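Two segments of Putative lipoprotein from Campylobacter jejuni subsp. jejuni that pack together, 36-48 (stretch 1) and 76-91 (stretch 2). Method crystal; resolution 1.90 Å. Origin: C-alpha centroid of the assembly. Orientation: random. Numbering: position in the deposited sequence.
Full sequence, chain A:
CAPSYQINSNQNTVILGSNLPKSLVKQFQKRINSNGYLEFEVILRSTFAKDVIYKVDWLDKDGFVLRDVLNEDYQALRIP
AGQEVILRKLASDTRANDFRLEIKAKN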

# COMPACT_ATOMS: atom_id res chain seq x y z
N GLY A 36 8.54 16.24 -5.86
CA GLY A 36 8.13 16.60 -4.55
C GLY A 36 6.95 15.79 -4.01
O GLY A 36 6.38 16.14 -2.98
N TYR A 37 6.67 14.66 -4.63
CA TYR A 37 5.53 13.79 -4.20
C TYR A 37 6.04 12.46 -3.62
O TYR A 37 6.92 11.80 -4.20
N LEU A 38 5.38 12.02 -2.54
CA LEU A 38 5.71 10.75 -1.89
C LEU A 38 5.32 9.56 -2.77
O LEU A 38 4.23 9.50 -3.33
N GLU A 39 6.22 8.57 -2.86
CA GLU A 39 5.89 7.34 -3.55
C GLU A 39 6.24 6.21 -2.62
O GLU A 39 7.23 6.29 -1.85
N PHE A 40 5.46 5.16 -2.64
CA PHE A 40 5.83 4.01 -1.82
C PHE A 40 5.81 2.76 -2.67
O PHE A 40 5.13 2.73 -3.72
N GLU A 41 6.56 1.74 -2.22
CA GLU A 41 6.60 0.42 -2.91
C GLU A 41 6.45 -0.64 -1.87
O GLU A 41 7.14 -0.59 -0.84
N VAL A 42 5.51 -1.55 -2.08
CA VAL A 42 5.31 -2.63 -1.11
C VAL A 42 5.56 -3.90 -1.94
O VAL A 42 5.01 -4.03 -3.03
N ILE A 43 6.38 -4.81 -1.44
CA ILE A 43 6.64 -6.04 -2.17
C ILE A 43 5.82 -7.14 -1.46
O ILE A 43 5.88 -7.28 -0.23
N LEU A 44 5.05 -7.89 -2.26
CA LEU A 44 4.16 -8.94 -1.77
C LEU A 44 4.62 -10.28 -2.36
O LEU A 44 5.15 -10.30 -3.48
N ARG A 45 4.48 -11.36 -1.60
CA ARG A 45 4.60 -12.72 -2.18
C ARG A 45 3.89 -13.82 -1.40
O ARG A 45 3.83 -13.80 -0.16
N SER A 46 3.41 -14.78 -2.16
CA SER A 46 2.55 -15.80 -1.62
C SER A 46 2.87 -17.10 -2.31
O SER A 46 3.13 -17.12 -3.51
N THR A 47 2.83 -18.19 -1.55
CA THR A 47 3.05 -19.47 -2.17
C THR A 47 1.99 -19.82 -3.20
O THR A 47 2.30 -20.30 -4.29
N PHE A 48 0.75 -19.51 -2.88
CA PHE A 48 -0.42 -19.76 -3.71
C PHE A 48 -0.95 -18.47 -4.26
O PHE A 48 -0.90 -17.42 -3.60
N ALA A 76 -8.53 -4.04 -6.75
CA ALA A 76 -8.21 -5.48 -6.75
C ALA A 76 -6.81 -5.68 -7.23
O ALA A 76 -6.27 -4.90 -8.07
N LEU A 77 -6.20 -6.75 -6.73
CA LEU A 77 -4.86 -7.05 -7.13
C LEU A 77 -4.71 -8.55 -7.11
O LEU A 77 -5.09 -9.21 -6.12
N ARG A 78 -4.16 -9.09 -8.21
CA ARG A 78 -3.84 -10.50 -8.33
C ARG A 78 -2.39 -10.77 -7.90
O ARG A 78 -1.45 -10.18 -8.45
N ILE A 79 -2.19 -11.63 -6.91
CA ILE A 79 -0.81 -12.05 -6.54
C ILE A 79 -0.61 -13.49 -7.10
O ILE A 79 -1.25 -14.44 -6.59
N PRO A 80 0.16 -13.64 -8.19
CA PRO A 80 0.44 -15.00 -8.80
C PRO A 80 1.24 -15.87 -7.86
O PRO A 80 2.01 -15.37 -7.06
N ALA A 81 1.02 -17.18 -7.91
CA ALA A 81 1.80 -18.09 -7.12
C ALA A 81 3.36 -17.93 -7.21
O ALA A 81 3.95 -17.97 -8.27
N GLY A 82 4.00 -17.75 -6.06
CA GLY A 82 5.45 -17.59 -5.98
C GLY A 82 6.20 -16.56 -6.82
O GLY A 82 7.42 -16.66 -6.93
N GLN A 83 5.48 -15.60 -7.43
CA GLN A 83 6.06 -14.47 -8.20
C GLN A 83 6.06 -13.24 -7.25
O GLN A 83 5.05 -12.93 -6.65
N GLU A 84 7.18 -12.53 -7.15
CA GLU A 84 7.20 -11.24 -6.44
C GLU A 84 6.30 -10.22 -7.10
O GLU A 84 6.34 -10.08 -8.29
N VAL A 85 5.45 -9.54 -6.34
CA VAL A 85 4.54 -8.48 -6.88
C VAL A 85 4.96 -7.15 -6.20
O VAL A 85 5.06 -7.09 -4.97
N ILE A 86 5.23 -6.11 -7.00
CA ILE A 86 5.69 -4.86 -6.47
C ILE A 86 4.51 -3.87 -6.57
O ILE A 86 4.07 -3.55 -7.67
N LEU A 87 3.95 -3.46 -5.44
CA LEU A 87 2.83 -2.50 -5.45
C LEU A 87 3.43 -1.08 -5.26
O LEU A 87 4.04 -0.76 -4.22
N ARG A 88 3.28 -0.28 -6.29
CA ARG A 88 3.88 1.05 -6.29
C ARG A 88 2.83 2.17 -6.40
O ARG A 88 2.00 2.15 -7.31
N LYS A 89 2.82 3.12 -5.46
CA LYS A 89 1.78 4.16 -5.50
C LYS A 89 2.39 5.51 -5.32
O LYS A 89 3.38 5.65 -4.65
N LEU A 90 1.75 6.52 -5.87
CA LEU A 90 2.35 7.83 -5.88
C LEU A 90 1.32 8.83 -5.36
O LEU A 90 0.19 8.88 -5.86
N ALA A 91 1.69 9.63 -4.40
CA ALA A 91 0.72 10.62 -3.90
C ALA A 91 0.41 11.69 -4.96
O ALA A 91 1.25 11.96 -5.82

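The two stretches pair as antiparallel strands, and their strongest polar links are backbone hydrogen bonds: Val 42 N to Leu 87 O and Leu 87 N to Val 42 O, both 2.7 Å, with similar pairs joining Phe 40 to Lys 89 and Leu 44 to Val 85. Beyond the strand, Gly 82 N in the type II turn from Pro 80 to Gln 83 donates to Ser 46 O (2.8 Å). Ser 46 OG, with chi1 t, turns back to bond Phe 48 O (2.6 Å). Water 2 sits beside the turn, accepting from Ser 46 N (2.8 Å) and lying 2.8 Å from Pro 80 O and 2.7 Å from Gln 83 O. The Arg 45 side chain reaches across so that NH2 makes a weak hydrogen bond to Gly 82 O (3.2 Å), while Glu 84 CB lies over one guanidinium face; water 1 accepts from Glu 84 N (3.0 Å) and, weakly, from Arg 45 NH1 (3.3 Å).

Glu 39, Glu 41, Ile 43, Ile 86, Arg 88 and Leu 90 share one sheet face. Arg 88 extends with chi1 and chi2 t, and its CD meets Glu 41 OE1 at 3.2 Å and Glu 39 OE2 at 3.4 Å; its NE stays 4.1 Å from Glu 41 OE1, beyond a salt bridge. Ile 43 (mt) packs CG1 against Ile 86 CD1 at 3.6 Å, and its CG2 approaches Glu 84 CG at 3.2 Å.

The opposite face carries Phe 40, Val 42, Leu 44, Val 85, Leu 87 and Lys 89. With chi1 p, the Phe 40 ring lies against Lys 89, whose CB sits 3.8 Å from the ring centroid in a CH-pi contact. Leu 44 (mt) is buried, its CD1 reaching Leu 77 CD2 (3.8 Å) and Ile 79 CD1 (4.1 Å), linking the preceding strand.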

# COMPACT_ATOMS: atom_id res chain seq x y z
CB TYR A 37 4.65 13.43 -5.41
CG TYR A 37 3.96 14.65 -5.95
CD1 TYR A 37 4.49 15.34 -7.04
CD2 TYR A 37 2.82 15.14 -5.33
CE1 TYR A 37 3.88 16.48 -7.52
CE2 TYR A 37 2.16 16.26 -5.82
CZ TYR A 37 2.71 16.93 -6.89
OH TYR A 37 2.11 18.05 -7.33
CB LEU A 38 4.99 10.69 -0.56
CG LEU A 38 5.15 9.41 0.28
CD1 LEU A 38 6.61 9.36 0.82
CD2 LEU A 38 4.07 9.39 1.41
CB GLU A 39 6.72 7.25 -4.85
CG GLU A 39 6.55 5.90 -5.59
CD GLU A 39 7.65 5.66 -6.62
OE1 GLU A 39 7.66 6.41 -7.65
OE2 GLU A 39 8.50 4.74 -6.36
CB PHE A 40 5.00 3.88 -0.52
CG PHE A 40 3.55 3.51 -0.72
CD1 PHE A 40 3.18 2.17 -0.97
CD2 PHE A 40 2.54 4.49 -0.65
CE1 PHE A 40 1.84 1.82 -1.13
CE2 PHE A 40 1.14 4.17 -0.81
CZ PHE A 40 0.80 2.80 -1.04
CB GLU A 41 7.94 0.16 -3.59
CG GLU A 41 8.07 0.86 -4.93
CD GLU A 41 9.48 0.70 -5.60
OE1 GLU A 41 9.74 1.44 -6.61
OE2 GLU A 41 10.31 -0.14 -5.13
CB VAL A 42 3.91 -2.60 -0.51
CG1 VAL A 42 3.64 -3.82 0.46
CG2 VAL A 42 3.66 -1.24 0.25
CB ILE A 43 8.13 -6.41 -2.19
CG1 ILE A 43 8.90 -5.30 -2.90
CG2 ILE A 43 8.33 -7.81 -2.92
CD1 ILE A 43 10.39 -5.41 -2.80
CB LEU A 44 2.72 -8.66 -2.18
CG LEU A 44 2.18 -7.28 -1.73
CD1 LEU A 44 0.86 -6.98 -2.34
CD2 LEU A 44 2.05 -7.14 -0.18
CB ARG A 45 6.00 -13.21 -2.58
CG ARG A 45 7.14 -12.66 -1.85
CD ARG A 45 8.39 -13.64 -1.96
NE ARG A 45 9.37 -13.36 -3.00
CZ ARG A 45 9.44 -14.05 -4.14
NH1 ARG A 45 10.36 -13.76 -5.03
NH2 ARG A 45 8.57 -15.01 -4.39
CB SER A 46 1.11 -15.41 -1.95
OG SER A 46 0.26 -16.43 -1.44
CB THR A 47 3.05 -20.61 -1.15
OG1 THR A 47 3.54 -20.15 0.13
CG2 THR A 47 3.87 -21.76 -1.77
CB PHE A 48 -1.52 -20.35 -2.83
CG PHE A 48 -1.10 -21.58 -2.12
CD1 PHE A 48 -0.49 -22.64 -2.84
CD2 PHE A 48 -1.36 -21.74 -0.75
CE1 PHE A 48 -0.12 -23.82 -2.21
CE2 PHE A 48 -0.99 -22.91 -0.11
CZ PHE A 48 -0.35 -23.95 -0.84
CB ALA A 76 -9.19 -6.28 -7.66
CB LEU A 77 -3.84 -6.39 -6.22
CG LEU A 77 -2.37 -6.80 -6.38
CD1 LEU A 77 -1.73 -6.31 -7.72
CD2 LEU A 77 -1.50 -6.28 -5.18
CB ARG A 78 -4.02 -10.98 -9.77
CG ARG A 78 -3.62 -12.43 -9.95
CD ARG A 78 -4.79 -13.32 -9.60
NE ARG A 78 -4.52 -14.73 -9.88
CZ ARG A 78 -5.35 -15.72 -9.57
NH1 ARG A 78 -6.50 -15.48 -8.97
NH2 ARG A 78 -5.02 -16.97 -9.86
CB ILE A 79 -0.62 -12.01 -5.01
CG1 ILE A 79 -0.89 -10.57 -4.50
CG2 ILE A 79 0.77 -12.37 -4.62
CD1 ILE A 79 -1.00 -10.54 -3.01
CB PRO A 80 1.27 -14.68 -10.06
CG PRO A 80 0.86 -13.26 -10.44
CD PRO A 80 0.69 -12.57 -9.06
CB ALA A 81 1.35 -19.59 -7.42
CB GLN A 83 5.13 -14.08 -9.37
CG GLN A 83 5.37 -14.67 -10.82
CD GLN A 83 4.54 -13.88 -11.91
OE1 GLN A 83 4.47 -12.64 -11.85
NE2 GLN A 83 3.93 -14.60 -12.86
CB GLU A 84 8.63 -10.74 -6.35
CG GLU A 84 8.84 -9.48 -5.65
CD GLU A 84 10.33 -9.11 -5.60
OE1 GLU A 84 11.09 -9.71 -4.78
OE2 GLU A 84 10.73 -8.23 -6.39
CB VAL A 85 3.03 -8.81 -6.59
CG1 VAL A 85 2.09 -7.61 -6.86
CG2 VAL A 85 2.53 -10.04 -7.41
CB ILE A 86 6.89 -4.34 -7.27
CG1 ILE A 86 8.01 -5.40 -7.30
CG2 ILE A 86 7.39 -3.03 -6.70
CD1 ILE A 86 9.33 -5.03 -6.50
CB LEU A 87 1.78 -2.85 -4.35
CG LEU A 87 0.59 -1.89 -4.24
CD1 LEU A 87 -0.19 -1.81 -5.54
CD2 LEU A 87 -0.31 -2.20 -3.03
CB ARG A 88 4.90 1.09 -7.45
CG ARG A 88 5.70 2.40 -7.49
CD ARG A 88 7.09 2.22 -8.18
NE ARG A 88 7.01 2.03 -9.63
CZ ARG A 88 7.06 0.85 -10.25
NH1 ARG A 88 7.19 -0.29 -9.56
NH2 ARG A 88 6.96 0.81 -11.57
CB LYS A 89 0.75 4.01 -4.35
CG LYS A 89 -0.01 2.69 -4.38
CD LYS A 89 -0.70 2.42 -5.64
CE LYS A 89 -2.07 2.92 -5.84
NZ LYS A 89 -2.79 2.04 -6.90
CB LEU A 90 2.71 8.14 -7.34
CG LEU A 90 3.05 9.60 -7.74
CD1 LEU A 90 4.29 10.00 -7.03
CD2 LEU A 90 3.29 9.63 -9.25
CB ALA A 91 1.29 11.27 -2.71
O HOH W 1 9.82 -13.38 -8.25
O HOH W 2 3.59 -14.39 -4.96